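Local coordinates for enterobactin synthetase component F-related protein (Vibrio cholerae serotype O1, PDB 4OXI) that probably uses ATP to activate glycine as its glycyl-adenylate, as an adenylation-domain ligase of a lipopolysaccharide modification pathway linked to antimicrobial peptide resistance, at residues A388-C393 against S420-V425; N212-A217 against S235-H240; K248-N253 against V369-F374. All blocks are in the same frame, centred on the assembly; numbering follows the deposited sequence.

Contact 1. Residues A388-C393 against S420-V425; sequences AFEEEC and SGKQLV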
loop_
_atom_site.group_PDB
_atom_site.type_symbol
_atom_site.label_atom_id
_atom_site.label_comp_id
_atom_site.label_asym_id
_atom_site.label_seq_id
_atom_site.Cartn_x
_atom_site.Cartn_y
_atom_site.Cartn_z
ATOM N N ALA A 388 11.458 9.185 -13.524
ATOM C CA ALA A 388 11.757 9.021 -12.114
ATOM C C ALA A 388 11.850 10.350 -11.403
ATOM O O ALA A 388 12.186 11.363 -12.011
ATOM C CB ALA A 388 13.068 8.258 -11.947
ATOM N N PHE A 389 11.575 10.335 -10.102
ATOM C CA PHE A 389 11.805 11.503 -9.268
ATOM C C PHE A 389 13.283 11.879 -9.271
ATOM O O PHE A 389 13.622 13.048 -9.279
ATOM C CB PHE A 389 11.360 11.223 -7.838
ATOM C CG PHE A 389 9.888 10.972 -7.702
ATOM C CD1 PHE A 389 8.978 11.958 -8.018
ATOM C CD2 PHE A 389 9.415 9.755 -7.232
ATOM C CE1 PHE A 389 7.612 11.739 -7.889
ATOM C CE2 PHE A 389 8.047 9.529 -7.100
ATOM C CZ PHE A 389 7.149 10.524 -7.431
ATOM N N GLU A 390 14.150 10.875 -9.258
ATOM C CA GLU A 390 15.593 11.086 -9.208
ATOM C C GLU A 390 16.260 10.464 -10.418
ATOM O O GLU A 390 15.962 9.321 -10.771
ATOM C CB GLU A 390 16.166 10.431 -7.956
ATOM C CG GLU A 390 15.565 10.949 -6.670
ATOM C CD GLU A 390 16.247 10.371 -5.454
ATOM O OE1 GLU A 390 16.225 9.123 -5.288
ATOM O OE2 GLU A 390 16.813 11.170 -4.672
ATOM N N GLU A 391 17.178 11.189 -11.050
ATOM C CA GLU A 391 17.881 10.617 -12.196
ATOM C C GLU A 391 18.810 9.520 -11.694
ATOM O O GLU A 391 19.087 9.448 -10.496
ATOM C CB GLU A 391 18.616 11.694 -13.011
ATOM C CG GLU A 391 17.689 12.670 -13.794
ATOM C CD GLU A 391 17.162 12.123 -15.149
ATOM O OE1 GLU A 391 16.892 12.948 -16.058
ATOM O OE2 GLU A 391 16.994 10.888 -15.314
ATOM N N GLU A 392 19.233 8.644 -12.608
ATOM C CA GLU A 392 20.089 7.485 -12.312
ATOM C C GLU A 392 19.411 6.343 -11.561
ATOM O O GLU A 392 20.091 5.454 -11.047
ATOM C CB GLU A 392 21.376 7.901 -11.590
ATOM C CG GLU A 392 22.138 9.002 -12.306
ATOM C CD GLU A 392 23.541 9.201 -11.770
ATOM O OE1 GLU A 392 23.757 9.018 -10.546
ATOM O OE2 GLU A 392 24.426 9.540 -12.587
ATOM N N CYS A 393 18.080 6.343 -11.530
ATOM C CA CYS A 393 17.321 5.322 -10.801
ATOM C C CYS A 393 16.756 4.206 -11.667
ATOM O O CYS A 393 16.376 3.153 -11.149
ATOM C CB CYS A 393 16.153 5.967 -10.038
ATOM S SG CYS A 393 16.698 6.787 -8.549
ATOM N N SER A 420 16.443 1.185 -8.938
ATOM C CA SER A 420 17.506 1.284 -7.950
ATOM C C SER A 420 17.379 2.610 -7.221
ATOM O O SER A 420 16.512 3.420 -7.541
ATOM C CB SER A 420 18.869 1.215 -8.629
ATOM O OG SER A 420 19.032 2.331 -9.488
ATOM N N GLY A 421 18.244 2.842 -6.239
ATOM C CA GLY A 421 18.252 4.137 -5.590
ATOM C C GLY A 421 17.833 4.053 -4.140
ATOM O O GLY A 421 17.701 2.957 -3.572
ATOM N N LYS A 422 17.610 5.224 -3.548
ATOM C CA LYS A 422 17.320 5.340 -2.122
ATOM C C LYS A 422 15.957 4.787 -1.691
ATOM O O LYS A 422 15.764 4.505 -0.510
ATOM C CB LYS A 422 17.471 6.799 -1.667
ATOM C CG LYS A 422 18.919 7.216 -1.379
ATOM C CD LYS A 422 19.081 8.736 -1.364
ATOM C CE LYS A 422 18.956 9.305 -2.772
ATOM N NZ LYS A 422 18.563 10.749 -2.792
ATOM N N GLN A 423 15.027 4.605 -2.628
ATOM C CA GLN A 423 13.710 4.045 -2.279
ATOM C C GLN A 423 13.656 2.521 -2.349
ATOM O O GLN A 423 12.683 1.913 -1.920
ATOM C CB GLN A 423 12.610 4.632 -3.173
ATOM C CG GLN A 423 12.281 6.075 -2.850
ATOM C CD GLN A 423 11.346 6.671 -3.851
ATOM O OE1 GLN A 423 11.525 7.808 -4.266
ATOM N NE2 GLN A 423 10.330 5.910 -4.249
ATOM N N LEU A 424 14.694 1.903 -2.897
ATOM C CA LEU A 424 14.699 0.455 -3.052
ATOM C C LEU A 424 14.982 -0.224 -1.716
ATOM O O LEU A 424 15.902 0.180 -1.006
ATOM C CB LEU A 424 15.749 0.032 -4.078
ATOM C CG LEU A 424 15.736 -1.470 -4.380
ATOM C CD1 LEU A 424 14.409 -1.845 -4.973
ATOM C CD2 LEU A 424 16.882 -1.879 -5.309
ATOM N N VAL A 425 14.184 -1.239 -1.363
ATOM C CA VAL A 425 14.436 -2.031 -0.146
ATOM C C VAL A 425 15.642 -2.972 -0.342
ATOM O O VAL A 425 16.067 -3.205 -1.473
ATOM C CB VAL A 425 13.201 -2.885 0.245
ATOM C CG1 VAL A 425 11.968 -1.996 0.501
ATOM C CG2 VAL A 425 12.895 -3.891 -0.837
#

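Contact 2. Residues N212-A217 against S235-H240; sequences NEHEYA and SYSNLH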
loop_
_atom_site.group_PDB
_atom_site.type_symbol
_atom_site.label_atom_id
_atom_site.label_comp_id
_atom_site.label_asym_id
_atom_site.label_seq_id
_atom_site.Cartn_x
_atom_site.Cartn_y
_atom_site.Cartn_z
ATOM N N ASN A 212 18.762 6.174 13.440
ATOM C CA ASN A 212 18.946 5.017 12.577
ATOM C C ASN A 212 18.014 5.083 11.376
ATOM O O ASN A 212 16.923 4.516 11.383
ATOM C CB ASN A 212 18.795 3.699 13.336
ATOM C CG ASN A 212 19.319 2.510 12.542
ATOM O OD1 ASN A 212 19.937 2.670 11.478
ATOM N ND2 ASN A 212 19.079 1.309 13.057
ATOM N N GLU A 213 18.465 5.777 10.335
ATOM C CA GLU A 213 17.679 5.929 9.131
ATOM C C GLU A 213 17.492 4.590 8.447
ATOM O O GLU A 213 16.655 4.462 7.558
ATOM C CB GLU A 213 18.339 6.924 8.186
ATOM C CG GLU A 213 18.120 8.388 8.557
ATOM C CD GLU A 213 16.701 8.868 8.268
ATOM O OE1 GLU A 213 16.352 9.045 7.077
ATOM O OE2 GLU A 213 15.932 9.084 9.236
ATOM N N HIS A 214 18.253 3.587 8.876
ATOM C CA HIS A 214 18.179 2.274 8.248
ATOM C C HIS A 214 17.300 1.277 8.973
ATOM O O HIS A 214 17.053 0.185 8.464
ATOM C CB HIS A 214 19.577 1.714 8.005
ATOM C CG HIS A 214 20.358 2.532 7.029
ATOM N ND1 HIS A 214 19.873 2.840 5.772
ATOM C CD2 HIS A 214 21.556 3.154 7.137
ATOM C CE1 HIS A 214 20.751 3.600 5.142
ATOM N NE2 HIS A 214 21.780 3.804 5.946
ATOM N N GLU A 215 16.811 1.658 10.145
ATOM C CA GLU A 215 15.778 0.884 10.831
ATOM C C GLU A 215 14.510 0.829 9.962
ATOM O O GLU A 215 14.261 1.716 9.147
ATOM C CB GLU A 215 15.479 1.519 12.196
ATOM C CG GLU A 215 14.424 0.819 13.013
ATOM C CD GLU A 215 14.800 -0.609 13.349
ATOM O OE1 GLU A 215 15.528 -0.793 14.353
ATOM O OE2 GLU A 215 14.367 -1.542 12.618
ATOM N N TYR A 216 13.721 -0.222 10.111
ATOM C CA TYR A 216 12.491 -0.352 9.334
ATOM C C TYR A 216 11.380 0.538 9.894
ATOM O O TYR A 216 11.125 0.542 11.109
ATOM C CB TYR A 216 12.025 -1.798 9.357
ATOM C CG TYR A 216 13.009 -2.791 8.773
ATOM C CD1 TYR A 216 13.762 -2.479 7.644
ATOM C CD2 TYR A 216 13.170 -4.051 9.341
ATOM C CE1 TYR A 216 14.668 -3.401 7.098
ATOM C CE2 TYR A 216 14.067 -4.975 8.807
ATOM C CZ TYR A 216 14.803 -4.644 7.683
ATOM O OH TYR A 216 15.670 -5.561 7.149
ATOM N N ALA A 217 10.706 1.276 9.009
ATOM C CA ALA A 217 9.565 2.102 9.406
ATOM C C ALA A 217 8.266 1.291 9.379
ATOM O O ALA A 217 7.391 1.457 10.250
ATOM C CB ALA A 217 9.449 3.342 8.509
ATOM N N SER A 235 12.619 0.997 4.974
ATOM C CA SER A 235 13.394 1.708 6.002
ATOM C C SER A 235 12.938 3.143 6.138
ATOM O O SER A 235 12.208 3.650 5.289
ATOM C CB SER A 235 14.869 1.731 5.625
ATOM O OG SER A 235 15.031 2.573 4.504
ATOM N N TYR A 236 13.374 3.814 7.200
ATOM C CA TYR A 236 13.109 5.245 7.316
ATOM C C TYR A 236 13.703 6.030 6.155
ATOM O O TYR A 236 13.049 6.936 5.635
ATOM C CB TYR A 236 13.554 5.802 8.678
ATOM C CG TYR A 236 12.546 5.488 9.759
ATOM C CD1 TYR A 236 11.466 6.333 9.990
ATOM C CD2 TYR A 236 12.647 4.327 10.518
ATOM C CE1 TYR A 236 10.527 6.053 10.966
ATOM C CE2 TYR A 236 11.716 4.032 11.497
ATOM C CZ TYR A 236 10.653 4.907 11.714
ATOM O OH TYR A 236 9.713 4.627 12.681
ATOM N N SER A 237 14.916 5.690 5.722
ATOM C CA SER A 237 15.493 6.453 4.603
ATOM C C SER A 237 14.751 6.182 3.289
ATOM O O SER A 237 14.583 7.098 2.495
ATOM C CB SER A 237 17.004 6.237 4.446
ATOM O OG SER A 237 17.295 4.889 4.150
ATOM N N ASN A 238 14.288 4.949 3.068
ATOM C CA ASN A 238 13.400 4.683 1.926
ATOM C C ASN A 238 12.203 5.627 1.957
ATOM O O ASN A 238 11.898 6.312 0.976
ATOM C CB ASN A 238 12.827 3.261 1.966
ATOM C CG ASN A 238 13.864 2.182 1.778
ATOM O OD1 ASN A 238 13.798 1.141 2.437
ATOM N ND2 ASN A 238 14.820 2.406 0.882
ATOM N N LEU A 239 11.521 5.653 3.099
ATOM C CA LEU A 239 10.281 6.419 3.238
ATOM C C LEU A 239 10.524 7.918 3.150
ATOM O O LEU A 239 9.716 8.655 2.563
ATOM C CB LEU A 239 9.611 6.091 4.580
ATOM C CG LEU A 239 8.463 6.985 5.060
ATOM C CD1 LEU A 239 7.318 6.979 4.050
ATOM C CD2 LEU A 239 7.972 6.542 6.446
ATOM N N HIS A 240 11.621 8.372 3.761
ATOM C CA HIS A 240 11.952 9.807 3.788
ATOM C C HIS A 240 12.284 10.291 2.393
ATOM O O HIS A 240 11.901 11.389 2.006
ATOM C CB HIS A 240 13.121 10.084 4.737
ATOM C CG HIS A 240 12.731 10.084 6.181
ATOM N ND1 HIS A 240 13.584 9.684 7.187
ATOM C CD2 HIS A 240 11.574 10.433 6.790
ATOM C CE1 HIS A 240 12.973 9.791 8.351
ATOM N NE2 HIS A 240 11.754 10.251 8.141
HETATM O O HOH W 1 17.501 2.021 3.535
#

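Contact 3. Residues K248-N253 against V369-F374; sequences KLFPLN and VTYHRF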
loop_
_atom_site.group_PDB
_atom_site.type_symbol
_atom_site.label_atom_id
_atom_site.label_comp_id
_atom_site.label_asym_id
_atom_site.label_seq_id
_atom_site.Cartn_x
_atom_site.Cartn_y
_atom_site.Cartn_z
ATOM N N LYS A 248 8.189 18.062 -2.600
ATOM C CA LYS A 248 8.806 19.141 -3.364
ATOM C C LYS A 248 8.219 19.315 -4.768
ATOM O O LYS A 248 8.096 20.440 -5.242
ATOM C CB LYS A 248 10.338 19.030 -3.371
ATOM C CG LYS A 248 10.937 18.120 -4.422
ATOM C CD LYS A 248 12.288 18.685 -4.859
ATOM C CE LYS A 248 13.024 17.753 -5.797
ATOM N NZ LYS A 248 13.565 16.566 -5.077
ATOM N N LEU A 249 7.822 18.220 -5.417
ATOM C CA LEU A 249 7.101 18.320 -6.692
ATOM C C LEU A 249 5.662 18.821 -6.561
ATOM O O LEU A 249 5.185 19.589 -7.407
ATOM C CB LEU A 249 7.089 16.979 -7.415
ATOM C CG LEU A 249 8.358 16.645 -8.179
ATOM C CD1 LEU A 249 8.171 15.339 -8.912
ATOM C CD2 LEU A 249 8.675 17.772 -9.145
ATOM N N PHE A 250 4.964 18.377 -5.515
ATOM C CA PHE A 250 3.563 18.744 -5.334
ATOM C C PHE A 250 3.291 19.171 -3.895
ATOM O O PHE A 250 2.616 18.458 -3.146
ATOM C CB PHE A 250 2.665 17.565 -5.697
ATOM C CG PHE A 250 2.990 16.956 -7.023
ATOM C CD1 PHE A 250 2.548 17.544 -8.193
ATOM C CD2 PHE A 250 3.743 15.799 -7.097
ATOM C CE1 PHE A 250 2.849 16.990 -9.417
ATOM C CE2 PHE A 250 4.051 15.231 -8.317
ATOM C CZ PHE A 250 3.608 15.827 -9.483
ATOM N N PRO A 251 3.802 20.347 -3.508
ATOM C CA PRO A 251 3.665 20.787 -2.114
ATOM C C PRO A 251 2.220 21.092 -1.738
ATOM O O PRO A 251 1.475 21.654 -2.540
ATOM C CB PRO A 251 4.516 22.062 -2.064
ATOM C CG PRO A 251 4.504 22.580 -3.481
ATOM C CD PRO A 251 4.463 21.354 -4.359
ATOM N N LEU A 252 1.826 20.718 -0.524
ATOM C CA LEU A 252 0.498 21.049 -0.024
ATOM C C LEU A 252 0.641 22.160 0.988
ATOM O O LEU A 252 1.744 22.494 1.389
ATOM C CB LEU A 252 -0.125 19.844 0.686
ATOM C CG LEU A 252 -0.244 18.546 -0.111
ATOM C CD1 LEU A 252 -0.947 17.439 0.706
ATOM C CD2 LEU A 252 -0.969 18.830 -1.402
ATOM N N ASN A 253 -0.479 22.713 1.425
ATOM C CA ASN A 253 -0.475 23.630 2.559
ATOM C C ASN A 253 -1.447 23.118 3.621
ATOM O O ASN A 253 -2.223 22.192 3.364
ATOM C CB ASN A 253 -0.894 25.027 2.107
ATOM C CG ASN A 253 -2.240 25.018 1.444
ATOM O OD1 ASN A 253 -3.255 24.952 2.121
ATOM N ND2 ASN A 253 -2.260 25.037 0.108
ATOM N N VAL A 369 7.875 5.339 -7.904
ATOM C CA VAL A 369 9.226 5.759 -8.271
ATOM C C VAL A 369 9.239 6.663 -9.506
ATOM O O VAL A 369 10.210 7.383 -9.747
ATOM C CB VAL A 369 10.178 4.538 -8.449
ATOM C CG1 VAL A 369 9.792 3.729 -9.662
ATOM C CG2 VAL A 369 11.627 4.981 -8.538
ATOM N N THR A 370 8.162 6.638 -10.287
ATOM C CA THR A 370 8.018 7.590 -11.376
ATOM C C THR A 370 6.661 8.255 -11.326
ATOM O O THR A 370 5.746 7.792 -10.627
ATOM C CB THR A 370 8.140 6.931 -12.759
ATOM O OG1 THR A 370 6.951 6.172 -13.021
ATOM C CG2 THR A 370 9.380 6.023 -12.844
ATOM N N TYR A 371 6.525 9.323 -12.102
ATOM C CA TYR A 371 5.287 10.086 -12.167
ATOM C C TYR A 371 5.179 10.738 -13.539
ATOM O O TYR A 371 6.186 10.964 -14.218
ATOM C CB TYR A 371 5.284 11.189 -11.115
ATOM C CG TYR A 371 6.136 12.372 -11.523
ATOM C CD1 TYR A 371 5.557 13.529 -12.032
ATOM C CD2 TYR A 371 7.523 12.327 -11.410
ATOM C CE1 TYR A 371 6.333 14.611 -12.417
ATOM C CE2 TYR A 371 8.309 13.408 -11.796
ATOM C CZ TYR A 371 7.704 14.545 -12.294
ATOM O OH TYR A 371 8.467 15.622 -12.670
ATOM N N HIS A 372 3.957 11.072 -13.924
ATOM C CA HIS A 372 3.725 11.763 -15.165
ATOM C C HIS A 372 2.465 12.607 -15.057
ATOM O O HIS A 372 1.400 12.072 -14.753
ATOM C CB HIS A 372 3.530 10.756 -16.284
ATOM C CG HIS A 372 3.411 11.391 -17.631
ATOM N ND1 HIS A 372 4.480 11.993 -18.261
ATOM C CD2 HIS A 372 2.350 11.528 -18.464
ATOM C CE1 HIS A 372 4.081 12.470 -19.429
ATOM N NE2 HIS A 372 2.796 12.203 -19.574
ATOM N N ARG A 373 2.559 13.912 -15.310
ATOM C CA ARG A 373 1.344 14.732 -15.348
ATOM C C ARG A 373 0.528 14.413 -16.594
ATOM O O ARG A 373 1.034 14.482 -17.720
ATOM C CB ARG A 373 1.658 16.225 -15.325
ATOM C CG ARG A 373 2.362 16.682 -14.080
ATOM C CD ARG A 373 2.481 18.213 -14.021
ATOM N NE ARG A 373 3.379 18.593 -12.935
ATOM C CZ ARG A 373 4.707 18.490 -12.999
ATOM N NH1 ARG A 373 5.450 18.846 -11.954
ATOM N NH2 ARG A 373 5.296 18.029 -14.105
ATOM N N PHE A 374 -0.736 14.060 -16.388
ATOM C CA PHE A 374 -1.623 13.758 -17.486
ATOM C C PHE A 374 -1.748 14.980 -18.403
ATOM O O PHE A 374 -2.028 16.088 -17.939
ATOM C CB PHE A 374 -2.991 13.373 -16.944
ATOM C CG PHE A 374 -4.036 13.223 -17.996
ATOM C CD1 PHE A 374 -3.959 12.203 -18.924
ATOM C CD2 PHE A 374 -5.109 14.106 -18.056
ATOM C CE1 PHE A 374 -4.943 12.057 -19.904
ATOM C CE2 PHE A 374 -6.095 13.973 -19.026
ATOM C CZ PHE A 374 -6.016 12.944 -19.949
#

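Contact 1. Residues A388-C393 against S420-V425
The carbonyl oxygen of Cys393 is gripped by two donors from one residue. Ser420 N reaches Cys393 O at 3.0 Å in the carbonyl plane, and Ser420 OG comes to the same Cys393 O at 3.2 Å from well above that plane. Serine suits this position because its short side chain, with OG tucked between its own N and carbonyl carbon (chi1 64°), brings a second donor beside the amide; OG is also bonded to Arg445, so this buried hydroxyl is doubly held. Further out, Glu390 and Lys422 make a salt bridge. Lys422 NZ meets the syn lone pair of Glu390 OE2 at 2.6 Å, the two side chains crossing at about a right angle. The glutamate chain extends straight from CG, whereas the lysine bends at chi3 (-71°) to swing its ammonium over to the carboxylate. The lysine end of the pair is exposed, while Glu390 is partly covered by helix 236-249. Between the salt bridge and the gripped carbonyl lies the Cys393 side chain, its SG 4.3 Å from Gly421 CA. A glycine belongs here because phi is 114°, a backbone shape that residues with a CB rarely take, and it opens the type I turn from Gly421 to Leu424. Gln423, in the same turn, sends OE1 to within 4.1 Å of Phe389 CD2, a loose oblique approach, while its NE2 is bonded to the carbonyls of Ala368 and Cys365; an amide can serve both backbone acceptors with its two N-H groups. The contact thus joins the loop between strands 387-388 and 394-397 to the one that follows strand 416-419. Phe389 and Glu390 lean on helix 236-249, touching Gln245, while Ser420 and Leu424 pack against strand 445-457.

Contact 2. Residues N212-A217 against S235-H240
A capped helix start is the core of this contact: the segment 212-217, which opens with a type I turn from Asn212 to Glu215, supplies Glu213 and Glu215 carbonyls to Ser237 and Tyr236, at the beginning of helix 236-249. Ser237 N binds Glu213 O at 2.8 Å, and Tyr236 N points at Glu215 O from 3.0 Å. The next amide, Asn238 N, is served by the N-cap residue itself, in a capping box: Asn238 N donates to Ser235 OG (2.9 Å) and Ser235 N to Asn238 OD1 (2.8 Å). Three successive amides of the first turn, which lack helical acceptors, are therefore satisfied, and serine is a natural N-cap. Water 1 joins the hydroxyls of Ser235 and Ser237, lying 2.7 Å from Ser235 OG.

One turn on, Glu213 folds back at chi2 (-73°) to meet His240. Its OE1 uses the syn lone pair to accept from His240 ND1 at 2.8 Å, nearly straight at 168°, with carboxylate and imidazole almost coplanar. Since NE2 is bonded to Tyr118, the ring is gripped at both nitrogens and its rotation is fixed; the carboxylate would probably favour a proton on ND1. Tyr236 receives Ala217 CB squarely over its ring, 3.6 Å from the centroid, a CH-pi contact that the small methyl makes possible at such close range.

The hydroxyl of Tyr236 reaches Met122 O just before strand 123-126. Strands 216-222 and 230-235 pair at Tyr216 and Ser235, and helix 51-62 meets Tyr236 and His240 through Arg53.

Contact 3. Residues K248-N253 against V369-F374
Leu249 and Tyr371 form the tight part of the contact. The CD1 methyl of Leu249 sits over the tyrosine face, offset toward the rim, 3.8 Å from the centroid and 3.5 Å from Tyr371 CE2. Leucine suits the end of the helix because its CD1 branch can press on the ring and reach up to the phenol oxygen, while CD2 only grazes Tyr371 OH at 4.1 Å. Phe250, the first residue to leave helical geometry, presents its edge to that tyrosine: its CZ comes to 3.9 Å from Tyr371 CD1, and the planes stand at 83°, an offset edge-to-face pair. With CG between its own N and carbonyl carbon (chi1 77°), Tyr371 lifts its ring off the strand toward both partners.

The loose side belongs to exposed Arg373. Two residues along the strand, its extended chain carries the guanidinium obliquely to Phe250, whose CE1 meets NE at 3.9 Å and also NH1. A long side chain suits this exposed margin, since it brings its charged end back beside the two rings.

No hydrogen bond crosses, so helix 236-249 meets strand 370-373 through side chains. Phe250 continues inward to Phe334 and strand 356-360, and Phe389 lies nearly parallel to Tyr371.

Helix 236-249 runs through the arrangement: contact 2 caps its start and contact 3 packs its end, with centres 21 Å apart and nearest atoms about 9 Å apart. Contact 1 lies about 15 Å from each, centre to centre, and touches both. Asn238 of the capping box in contact 2 gives ND2 to Lys422 O of contact 1 at 2.7 Å, while Phe389 of contact 1 packs on Leu249 and Tyr371 of contact 3, its CE1 3.6 Å from Tyr371 CD2. All six segments belong to the AMP-binding enzyme region. The bound glycyl-adenosine-5'-phosphate is about 9 Å from the side chains of Gln423 and Tyr371, and about 11 Å from that of Leu239.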